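Local coordinates for chromosomal replication initiator protein DnaA (Aquifex aeolicus, PDB 1L8Q) that binds ATP or ADP through its AAA+ region and probably initiates chromosomal replication by assembling on the replication origin, at residues Lys173-Lys178 with Tyr193-Thr198; Lys180-Glu185 with Gly206-Ile211; Met231-Phe236 with Lys270-Ser275. All coordinates share one frame; numbering follows the deposited sequence.

Interaction 1. Residues Lys173-Lys178 with Tyr193-Thr198; sequences KIIKEK and YLLENT. With ADP (adenosine-5'-diphosphate), chain C.
L194 turns two sides to its neighbours: its CB and CD1 meet I175, while CD2 lies in plane at the edge of the Y193 ring. One face of that ring carries N197 ND2, 3.9 Å above the plane and displaced toward the rim. The same ND2 donates a nearly straight bond (166°) to Y193 O, approaching in the plane of that carbonyl, and Y193 O lies almost in the N197 amide plane. The other flat group is the adenine of ADP, where I174 brings CD1 within 3.6 Å of N3.

Helices 168-181 and 188-197 belong to the small helical lid of the AAA+ region, and I175 joins them on the flank away from the nucleotide. With CG1 anti to the carbonyl carbon (chi1 -78°) and CD1 extended beyond it, the branched isoleucine reaches across so that CD1 sits 3.7 Å from L194 CB and also touches L195 CD2, while CG2 packs 3.8 Å from L194 CD1. An alanine in place of I175 loses these methyls and would probably leave a gap beside L194 and L195. T198 OG1 bonds L194 O at 2.7 Å from above the carbonyl plane, which satisfies a buried hydroxyl near the helix end.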
loop_
_atom_site.group_PDB
_atom_site.type_symbol
_atom_site.label_atom_id
_atom_site.label_comp_id
_atom_site.label_asym_id
_atom_site.label_seq_id
_atom_site.Cartn_x
_atom_site.Cartn_y
_atom_site.Cartn_z
ATOM N N LYS A 173 16.245 -2.776 9.369
ATOM C CA LYS A 173 17.214 -1.709 9.177
ATOM C C LYS A 173 16.496 -0.354 9.121
ATOM O O LYS A 173 16.940 0.621 9.745
ATOM C CB LYS A 173 18.059 -1.950 7.929
ATOM C CG LYS A 173 18.857 -3.242 7.989
ATOM C CD LYS A 173 19.905 -3.312 6.913
ATOM C CE LYS A 173 20.541 -4.681 6.860
ATOM N NZ LYS A 173 21.390 -4.832 5.638
ATOM N N ILE A 174 15.379 -0.295 8.399
ATOM C CA ILE A 174 14.637 0.947 8.310
ATOM C C ILE A 174 14.208 1.388 9.722
ATOM O O ILE A 174 14.462 2.522 10.156
ATOM C CB ILE A 174 13.448 0.802 7.364
ATOM C CG1 ILE A 174 13.946 0.724 5.922
ATOM C CG2 ILE A 174 12.511 1.976 7.516
ATOM C CD1 ILE A 174 12.836 0.529 4.883
ATOM N N ILE A 175 13.609 0.472 10.454
ATOM C CA ILE A 175 13.176 0.775 11.801
ATOM C C ILE A 175 14.295 1.418 12.617
ATOM O O ILE A 175 14.069 2.378 13.349
ATOM C CB ILE A 175 12.642 -0.489 12.475
ATOM C CG1 ILE A 175 11.222 -0.790 11.969
ATOM C CG2 ILE A 175 12.650 -0.338 13.957
ATOM C CD1 ILE A 175 10.747 -2.211 12.273
ATOM N N LYS A 176 15.507 0.897 12.497
ATOM C CA LYS A 176 16.628 1.497 13.195
ATOM C C LYS A 176 16.836 2.911 12.713
ATOM O O LYS A 176 17.031 3.806 13.519
ATOM C CB LYS A 176 17.903 0.722 12.967
ATOM C CG LYS A 176 18.106 -0.505 13.845
ATOM C CD LYS A 176 19.119 -1.408 13.153
ATOM C CE LYS A 176 19.713 -2.433 14.069
ATOM N NZ LYS A 176 20.859 -3.127 13.394
ATOM N N GLU A 177 16.807 3.128 11.402
ATOM C CA GLU A 177 17.011 4.488 10.896
ATOM C C GLU A 177 15.947 5.422 11.461
ATOM O O GLU A 177 16.266 6.485 11.953
ATOM C CB GLU A 177 17.108 4.551 9.346
ATOM C CG GLU A 177 18.555 4.607 8.812
ATOM C CD GLU A 177 18.704 4.279 7.304
ATOM O OE1 GLU A 177 17.841 4.709 6.477
ATOM O OE2 GLU A 177 19.711 3.602 6.934
ATOM N N LYS A 178 14.695 4.977 11.446
ATOM C CA LYS A 178 13.565 5.785 11.907
ATOM C C LYS A 178 13.681 6.162 13.376
ATOM O O LYS A 178 13.430 7.308 13.766
ATOM C CB LYS A 178 12.248 5.051 11.655
ATOM C CG LYS A 178 11.831 5.043 10.198
ATOM C CD LYS A 178 11.835 6.445 9.648
ATOM C CE LYS A 178 11.590 6.464 8.163
ATOM N NZ LYS A 178 11.216 7.824 7.729
ATOM N N TYR A 193 8.913 -4.538 19.001
ATOM C CA TYR A 193 7.521 -4.127 18.929
ATOM C C TYR A 193 7.171 -3.690 17.531
ATOM O O TYR A 193 6.095 -3.997 17.029
ATOM C CB TYR A 193 7.226 -2.959 19.876
ATOM C CG TYR A 193 5.846 -2.371 19.661
ATOM C CD1 TYR A 193 4.728 -2.916 20.297
ATOM C CD2 TYR A 193 5.651 -1.315 18.797
ATOM C CE1 TYR A 193 3.467 -2.394 20.103
ATOM C CE2 TYR A 193 4.377 -0.790 18.580
ATOM C CZ TYR A 193 3.295 -1.332 19.240
ATOM O OH TYR A 193 2.027 -0.822 19.024
ATOM N N LEU A 194 8.072 -2.930 16.925
ATOM C CA LEU A 194 7.828 -2.382 15.622
ATOM C C LEU A 194 7.866 -3.474 14.542
ATOM O O LEU A 194 7.071 -3.436 13.593
ATOM C CB LEU A 194 8.818 -1.256 15.336
ATOM C CG LEU A 194 8.661 -0.053 16.272
ATOM C CD1 LEU A 194 9.826 0.901 16.148
ATOM C CD2 LEU A 194 7.321 0.672 16.045
ATOM N N LEU A 195 8.760 -4.458 14.699
ATOM C CA LEU A 195 8.849 -5.533 13.720
ATOM C C LEU A 195 7.537 -6.274 13.652
ATOM O O LEU A 195 6.986 -6.482 12.567
ATOM C CB LEU A 195 9.967 -6.509 14.050
ATOM C CG LEU A 195 11.362 -6.220 13.481
ATOM C CD1 LEU A 195 12.272 -7.431 13.724
ATOM C CD2 LEU A 195 11.311 -5.875 11.990
ATOM N N GLU A 196 7.019 -6.643 14.817
ATOM C CA GLU A 196 5.773 -7.380 14.884
ATOM C C GLU A 196 4.539 -6.604 14.440
ATOM O O GLU A 196 3.584 -7.206 13.976
ATOM C CB GLU A 196 5.541 -7.950 16.283
ATOM C CG GLU A 196 6.027 -9.391 16.470
ATOM C CD GLU A 196 5.283 -10.421 15.596
ATOM O OE1 GLU A 196 4.507 -10.024 14.694
ATOM O OE2 GLU A 196 5.483 -11.646 15.814
ATOM N N ASN A 197 4.550 -5.280 14.554
ATOM C CA ASN A 197 3.330 -4.525 14.269
ATOM C C ASN A 197 3.333 -3.544 13.105
ATOM O O ASN A 197 2.512 -2.635 13.077
ATOM C CB ASN A 197 2.840 -3.828 15.525
ATOM C CG ASN A 197 2.515 -4.809 16.638
ATOM O OD1 ASN A 197 1.360 -5.165 16.845
ATOM N ND2 ASN A 197 3.538 -5.253 17.356
ATOM N N THR A 198 4.223 -3.734 12.135
ATOM C CA THR A 198 4.259 -2.851 10.989
ATOM C C THR A 198 4.801 -3.531 9.741
ATOM O O THR A 198 5.545 -4.512 9.826
ATOM C CB THR A 198 5.082 -1.578 11.300
ATOM O OG1 THR A 198 6.472 -1.903 11.390
ATOM C CG2 THR A 198 4.756 -1.041 12.669
HETATM P PB ADP C . 5.456 2.760 -2.514
HETATM O O1B ADP C . 5.727 3.849 -3.562
HETATM O O2B ADP C . 5.783 1.367 -2.968
HETATM O O3B ADP C . 4.128 2.899 -1.838
HETATM P PA ADP C . 7.335 4.369 -1.334
HETATM O O1A ADP C . 8.411 4.402 -2.404
HETATM O O2A ADP C . 6.338 5.508 -1.458
HETATM O O3A ADP C . 6.524 2.999 -1.374
HETATM O "O5'" ADP C . 8.013 4.335 0.107
HETATM C "C5'" ADP C . 7.220 4.388 1.279
HETATM C "C4'" ADP C . 8.124 4.925 2.361
HETATM O "O4'" ADP C . 9.033 3.898 2.806
HETATM C "C3'" ADP C . 8.987 6.029 1.790
HETATM O "O3'" ADP C . 9.204 6.931 2.865
HETATM C "C2'" ADP C . 10.270 5.311 1.435
HETATM O "O2'" ADP C . 11.437 6.114 1.379
HETATM C "C1'" ADP C . 10.382 4.267 2.511
HETATM N N9 ADP C . 11.115 3.132 1.936
HETATM C C8 ADP C . 10.616 2.195 1.096
HETATM N N7 ADP C . 11.590 1.295 0.762
HETATM C C5 ADP C . 12.718 1.672 1.374
HETATM C C6 ADP C . 14.099 1.176 1.446
HETATM N N6 ADP C . 14.483 0.076 0.780
HETATM N N1 ADP C . 14.973 1.855 2.199
HETATM C C2 ADP C . 14.616 2.960 2.886
HETATM N N3 ADP C . 13.367 3.459 2.863
HETATM C C4 ADP C . 12.405 2.876 2.142
#

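Interaction 2. Residues Lys180-Glu185 with Gly206-Ile211; sequences KEFNLE and GKIKLI
F182 meets I208 where helix 168-181 ends in a Schellman motif. From the base outward, F182 CB is 3.8 Å from I208 CG2, CG is 3.9 Å from that same methyl, and CD2 on the ring is 4.2 Å from it. Contact is thus made by the root of the aromatic side chain, and the two side chains cross at about a right angle, with the methyl approaching the ring obliquely. Beta-branching suits I208 here: its CG2, anti to the backbone N, is a methyl set close to the helix 201-214 backbone, where F182 and L184 can both reach it.

N183 follows with phi +56°, a left-handed backbone conformation that asparagine tolerates better than most residues. It turns the chain so that L184 N can bond L179 O, and it brings the L184 side chain back against L179, the hydrophobic contact usual for this cap. Leucine suits the position because its long fork can also serve helix 201-214. With CG anti to the carbonyl carbon (chi1 -71°), L184 sends CD1 between two isoleucines one turn apart, 4.3 Å from I208 CG2 and 3.8 Å from I211 CG2.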
loop_
_atom_site.group_PDB
_atom_site.type_symbol
_atom_site.label_atom_id
_atom_site.label_comp_id
_atom_site.label_asym_id
_atom_site.label_seq_id
_atom_site.Cartn_x
_atom_site.Cartn_y
_atom_site.Cartn_z
ATOM N N LYS A 180 16.394 6.577 15.067
ATOM C CA LYS A 180 17.358 7.677 15.133
ATOM C C LYS A 180 16.770 8.978 14.585
ATOM O O LYS A 180 17.048 10.040 15.116
ATOM C CB LYS A 180 18.621 7.352 14.361
ATOM C CG LYS A 180 19.616 6.496 15.100
ATOM C CD LYS A 180 20.355 5.571 14.123
ATOM C CE LYS A 180 21.371 4.688 14.855
ATOM N NZ LYS A 180 21.777 3.513 14.005
ATOM N N GLU A 181 15.974 8.896 13.515
ATOM C CA GLU A 181 15.316 10.084 12.957
ATOM C C GLU A 181 14.486 10.797 14.020
ATOM O O GLU A 181 14.540 12.008 14.154
ATOM C CB GLU A 181 14.368 9.701 11.818
ATOM C CG GLU A 181 14.846 10.022 10.431
ATOM C CD GLU A 181 13.709 10.056 9.418
ATOM O OE1 GLU A 181 12.953 11.052 9.418
ATOM O OE2 GLU A 181 13.591 9.098 8.610
ATOM N N PHE A 182 13.699 10.026 14.757
ATOM C CA PHE A 182 12.757 10.597 15.696
ATOM C C PHE A 182 13.255 10.585 17.144
ATOM O O PHE A 182 12.486 10.754 18.096
ATOM C CB PHE A 182 11.376 9.949 15.520
ATOM C CG PHE A 182 10.760 10.242 14.197
ATOM C CD1 PHE A 182 10.114 11.457 13.969
ATOM C CD2 PHE A 182 10.887 9.344 13.139
ATOM C CE1 PHE A 182 9.571 11.752 12.705
ATOM C CE2 PHE A 182 10.343 9.626 11.896
ATOM C CZ PHE A 182 9.685 10.828 11.675
ATOM N N ASN A 183 14.566 10.441 17.291
ATOM C CA ASN A 183 15.201 10.499 18.591
ATOM C C ASN A 183 14.647 9.508 19.607
ATOM O O ASN A 183 14.224 9.884 20.704
ATOM C CB ASN A 183 15.154 11.911 19.154
ATOM C CG ASN A 183 15.910 12.030 20.486
ATOM O OD1 ASN A 183 16.934 11.388 20.673
ATOM N ND2 ASN A 183 15.387 12.838 21.417
ATOM N N LEU A 184 14.610 8.241 19.237
ATOM C CA LEU A 184 14.266 7.227 20.198
ATOM C C LEU A 184 15.466 6.333 20.318
ATOM O O LEU A 184 16.441 6.490 19.594
ATOM C CB LEU A 184 13.013 6.470 19.809
ATOM C CG LEU A 184 11.755 7.335 19.941
ATOM C CD1 LEU A 184 10.516 6.575 19.529
ATOM C CD2 LEU A 184 11.620 7.856 21.348
ATOM N N GLU A 185 15.423 5.420 21.260
ATOM C CA GLU A 185 16.571 4.599 21.537
ATOM C C GLU A 185 16.448 3.273 20.832
ATOM O O GLU A 185 15.357 2.706 20.761
ATOM C CB GLU A 185 16.661 4.369 23.031
ATOM C CG GLU A 185 18.056 4.489 23.582
ATOM C CD GLU A 185 18.095 4.295 25.082
ATOM O OE1 GLU A 185 17.547 5.172 25.800
ATOM O OE2 GLU A 185 18.669 3.268 25.544
ATOM N N GLY A 206 3.600 5.989 12.279
ATOM C CA GLY A 206 2.383 6.021 13.065
ATOM C C GLY A 206 2.614 5.525 14.490
ATOM O O GLY A 206 2.192 6.161 15.463
ATOM N N LYS A 207 3.278 4.384 14.626
ATOM C CA LYS A 207 3.590 3.870 15.957
ATOM C C LYS A 207 4.529 4.821 16.692
ATOM O O LYS A 207 4.330 5.106 17.866
ATOM C CB LYS A 207 4.224 2.480 15.889
ATOM C CG LYS A 207 3.263 1.380 15.513
ATOM C CD LYS A 207 2.047 1.381 16.380
ATOM C CE LYS A 207 1.160 0.189 16.045
ATOM N NZ LYS A 207 -0.229 0.336 16.564
ATOM N N ILE A 208 5.543 5.325 15.994
ATOM C CA ILE A 208 6.498 6.221 16.622
ATOM C C ILE A 208 5.802 7.479 17.154
ATOM O O ILE A 208 6.085 7.905 18.271
ATOM C CB ILE A 208 7.661 6.553 15.665
ATOM C CG1 ILE A 208 8.671 5.389 15.640
ATOM C CG2 ILE A 208 8.350 7.802 16.076
ATOM C CD1 ILE A 208 9.716 5.472 14.533
ATOM N N LYS A 209 4.864 8.034 16.380
ATOM C CA LYS A 209 4.104 9.207 16.804
ATOM C C LYS A 209 3.432 8.907 18.143
ATOM O O LYS A 209 3.459 9.722 19.059
ATOM C CB LYS A 209 3.029 9.549 15.776
ATOM C CG LYS A 209 3.280 10.784 14.902
ATOM C CD LYS A 209 4.361 10.553 13.822
ATOM C CE LYS A 209 4.170 11.514 12.601
ATOM N NZ LYS A 209 3.311 10.912 11.512
ATOM N N LEU A 210 2.832 7.727 18.251
ATOM C CA LEU A 210 2.142 7.329 19.471
ATOM C C LEU A 210 3.135 7.114 20.595
ATOM O O LEU A 210 2.835 7.372 21.761
ATOM C CB LEU A 210 1.349 6.048 19.249
ATOM C CG LEU A 210 -0.183 6.112 19.122
ATOM C CD1 LEU A 210 -0.724 7.532 18.861
ATOM C CD2 LEU A 210 -0.685 5.107 18.064
ATOM N N ILE A 211 4.326 6.644 20.255
ATOM C CA ILE A 211 5.321 6.401 21.293
ATOM C C ILE A 211 5.848 7.707 21.869
ATOM O O ILE A 211 6.038 7.810 23.077
ATOM C CB ILE A 211 6.459 5.507 20.798
ATOM C CG1 ILE A 211 5.965 4.067 20.673
ATOM C CG2 ILE A 211 7.603 5.535 21.773
ATOM C CD1 ILE A 211 6.759 3.214 19.703
#

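Interaction 3. Residues Met231-Phe236 with Lys270-Ser275; sequences MQIVEF and KVCSAS
I233 overlaps C272 end to end, its CD1 lying 3.4 Å from SG in a van der Waals contact. The same methyl comes within 4.3 Å of V271 CG1, so one terminal carbon of helix 216-241 serves two successive residues near the end of helix 258-272. The backbones stay well apart, 8.9 Å between the CA atoms of I233 and C272, and a long side chain is needed to span them. Isoleucine does so because CG1 stands anti to the carbonyl carbon (chi1 -81°) and chi2, near 177°, stretches CD1 straight on. C272 offers a compact, weakly polar sulfur, and V271 a blunt branched wall beside it.

Just past this point the chain leaves the helix through S273, which has positive phi, and A274 returns to hydrogen-bond the backbone of C268. S275 then stands at the N-cap of helix 276-282, its short hydroxyl well suited to turn back to a helix-start amide.

All this belongs to domain IV, the region that is thought to bind double-stranded DNA and that contains the helix-turn-helix. Within it, I233 also rests on L267 and C268 of helix 258-272 and on I323 of helix 308-323, while C272 and A274 lean on L230 of helix 216-241.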
loop_
_atom_site.group_PDB
_atom_site.type_symbol
_atom_site.label_atom_id
_atom_site.label_comp_id
_atom_site.label_asym_id
_atom_site.label_seq_id
_atom_site.Cartn_x
_atom_site.Cartn_y
_atom_site.Cartn_z
HETATM N N MSE A 231 -12.199 -8.163 23.899
HETATM C CA MSE A 231 -12.597 -9.386 24.557
HETATM C C MSE A 231 -13.950 -9.159 25.217
HETATM O O MSE A 231 -14.803 -10.057 25.245
HETATM C CB MSE A 231 -11.541 -9.812 25.582
HETATM C CG MSE A 231 -11.805 -11.146 26.270
HETATM SE SE MSE A 231 -11.672 -12.713 25.089
HETATM C CE MSE A 231 -10.526 -11.923 23.643
ATOM N N GLN A 232 -14.153 -7.948 25.728
ATOM C CA GLN A 232 -15.421 -7.590 26.339
ATOM C C GLN A 232 -16.527 -7.710 25.306
ATOM O O GLN A 232 -17.634 -8.129 25.623
ATOM C CB GLN A 232 -15.378 -6.169 26.893
ATOM C CG GLN A 232 -14.881 -6.051 28.320
ATOM C CD GLN A 232 -14.983 -4.624 28.844
ATOM O OE1 GLN A 232 -14.044 -3.836 28.709
ATOM N NE2 GLN A 232 -16.127 -4.285 29.425
ATOM N N ILE A 233 -16.222 -7.354 24.061
ATOM C CA ILE A 233 -17.208 -7.467 22.997
ATOM C C ILE A 233 -17.535 -8.932 22.714
ATOM O O ILE A 233 -18.683 -9.281 22.447
ATOM C CB ILE A 233 -16.745 -6.731 21.735
ATOM C CG1 ILE A 233 -17.035 -5.234 21.880
ATOM C CG2 ILE A 233 -17.452 -7.275 20.519
ATOM C CD1 ILE A 233 -16.560 -4.406 20.735
ATOM N N VAL A 234 -16.529 -9.793 22.809
ATOM C CA VAL A 234 -16.749 -11.210 22.621
ATOM C C VAL A 234 -17.635 -11.741 23.740
ATOM O O VAL A 234 -18.604 -12.451 23.481
ATOM C CB VAL A 234 -15.433 -11.995 22.534
ATOM C CG1 VAL A 234 -15.708 -13.502 22.545
ATOM C CG2 VAL A 234 -14.675 -11.606 21.272
ATOM N N GLU A 235 -17.316 -11.378 24.981
ATOM C CA GLU A 235 -18.158 -11.746 26.115
ATOM C C GLU A 235 -19.588 -11.300 25.832
ATOM O O GLU A 235 -20.543 -12.006 26.143
ATOM C CB GLU A 235 -17.696 -11.053 27.398
ATOM C CG GLU A 235 -16.417 -11.584 28.012
ATOM C CD GLU A 235 -15.947 -10.743 29.196
ATOM O OE1 GLU A 235 -16.487 -9.624 29.403
ATOM O OE2 GLU A 235 -15.035 -11.201 29.921
ATOM N N PHE A 236 -19.727 -10.113 25.252
ATOM C CA PHE A 236 -21.046 -9.555 24.990
ATOM C C PHE A 236 -21.836 -10.391 23.999
ATOM O O PHE A 236 -22.925 -10.862 24.311
ATOM C CB PHE A 236 -20.939 -8.119 24.501
ATOM C CG PHE A 236 -22.250 -7.508 24.179
ATOM C CD1 PHE A 236 -23.120 -7.147 25.188
ATOM C CD2 PHE A 236 -22.627 -7.303 22.864
ATOM C CE1 PHE A 236 -24.338 -6.594 24.897
ATOM C CE2 PHE A 236 -23.841 -6.746 22.565
ATOM C CZ PHE A 236 -24.705 -6.394 23.585
ATOM N N LYS A 270 -16.642 -2.242 13.922
ATOM C CA LYS A 270 -17.477 -1.048 13.868
ATOM C C LYS A 270 -17.602 -0.279 15.185
ATOM O O LYS A 270 -17.703 0.955 15.185
ATOM C CB LYS A 270 -18.853 -1.385 13.287
ATOM C CG LYS A 270 -18.799 -1.896 11.844
ATOM C CD LYS A 270 -18.199 -0.846 10.901
ATOM C CE LYS A 270 -18.567 -1.126 9.448
ATOM N NZ LYS A 270 -18.440 0.098 8.606
ATOM N N VAL A 271 -17.590 -1.000 16.301
ATOM C CA VAL A 271 -17.774 -0.359 17.593
ATOM C C VAL A 271 -16.474 0.126 18.253
ATOM O O VAL A 271 -16.441 1.194 18.836
ATOM C CB VAL A 271 -18.562 -1.253 18.561
ATOM C CG1 VAL A 271 -18.562 -0.660 19.951
ATOM C CG2 VAL A 271 -19.989 -1.442 18.060
ATOM N N CYS A 272 -15.403 -0.652 18.142
ATOM C CA CYS A 272 -14.135 -0.261 18.745
ATOM C C CYS A 272 -13.087 0.227 17.756
ATOM O O CYS A 272 -11.973 0.553 18.159
ATOM C CB CYS A 272 -13.556 -1.393 19.582
ATOM S SG CYS A 272 -14.507 -1.765 21.064
ATOM N N SER A 273 -13.437 0.281 16.472
ATOM C CA SER A 273 -12.498 0.773 15.456
ATOM C C SER A 273 -11.193 -0.001 15.455
ATOM O O SER A 273 -10.128 0.587 15.360
ATOM C CB SER A 273 -12.194 2.252 15.682
ATOM O OG SER A 273 -13.296 3.050 15.287
ATOM N N ALA A 274 -11.281 -1.317 15.589
ATOM C CA ALA A 274 -10.098 -2.154 15.571
ATOM C C ALA A 274 -9.734 -2.518 14.147
ATOM O O ALA A 274 -10.596 -2.802 13.324
ATOM C CB ALA A 274 -10.321 -3.395 16.388
ATOM N N SER A 275 -8.451 -2.507 13.849
ATOM C CA SER A 275 -8.011 -2.853 12.515
ATOM C C SER A 275 -8.244 -4.327 12.261
ATOM O O SER A 275 -8.429 -5.098 13.207
ATOM C CB SER A 275 -6.532 -2.508 12.334
ATOM O OG SER A 275 -5.781 -2.961 13.439
#

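Interactions 1 and 2 are neighbours, their centres 10 Å apart, and both draw on helix 168-181. They touch directly through K207, whose CB lies 3.6 Å from L194 CD2, and through I208 CD1, 3.9 Å from K178 CB, so the three lid helices pack as one unit. Interaction 1 is the one that reaches the nucleotide, through I174; in interaction 2 the F182 side chain stays about 9 Å from ADP. Interaction 3 is in the probable DNA-binding domain, its centre 27 Å from that of interaction 1 and 28 Å from that of interaction 2. Helix 216-241, which follows helix 201-214 in the chain, links the lid to it.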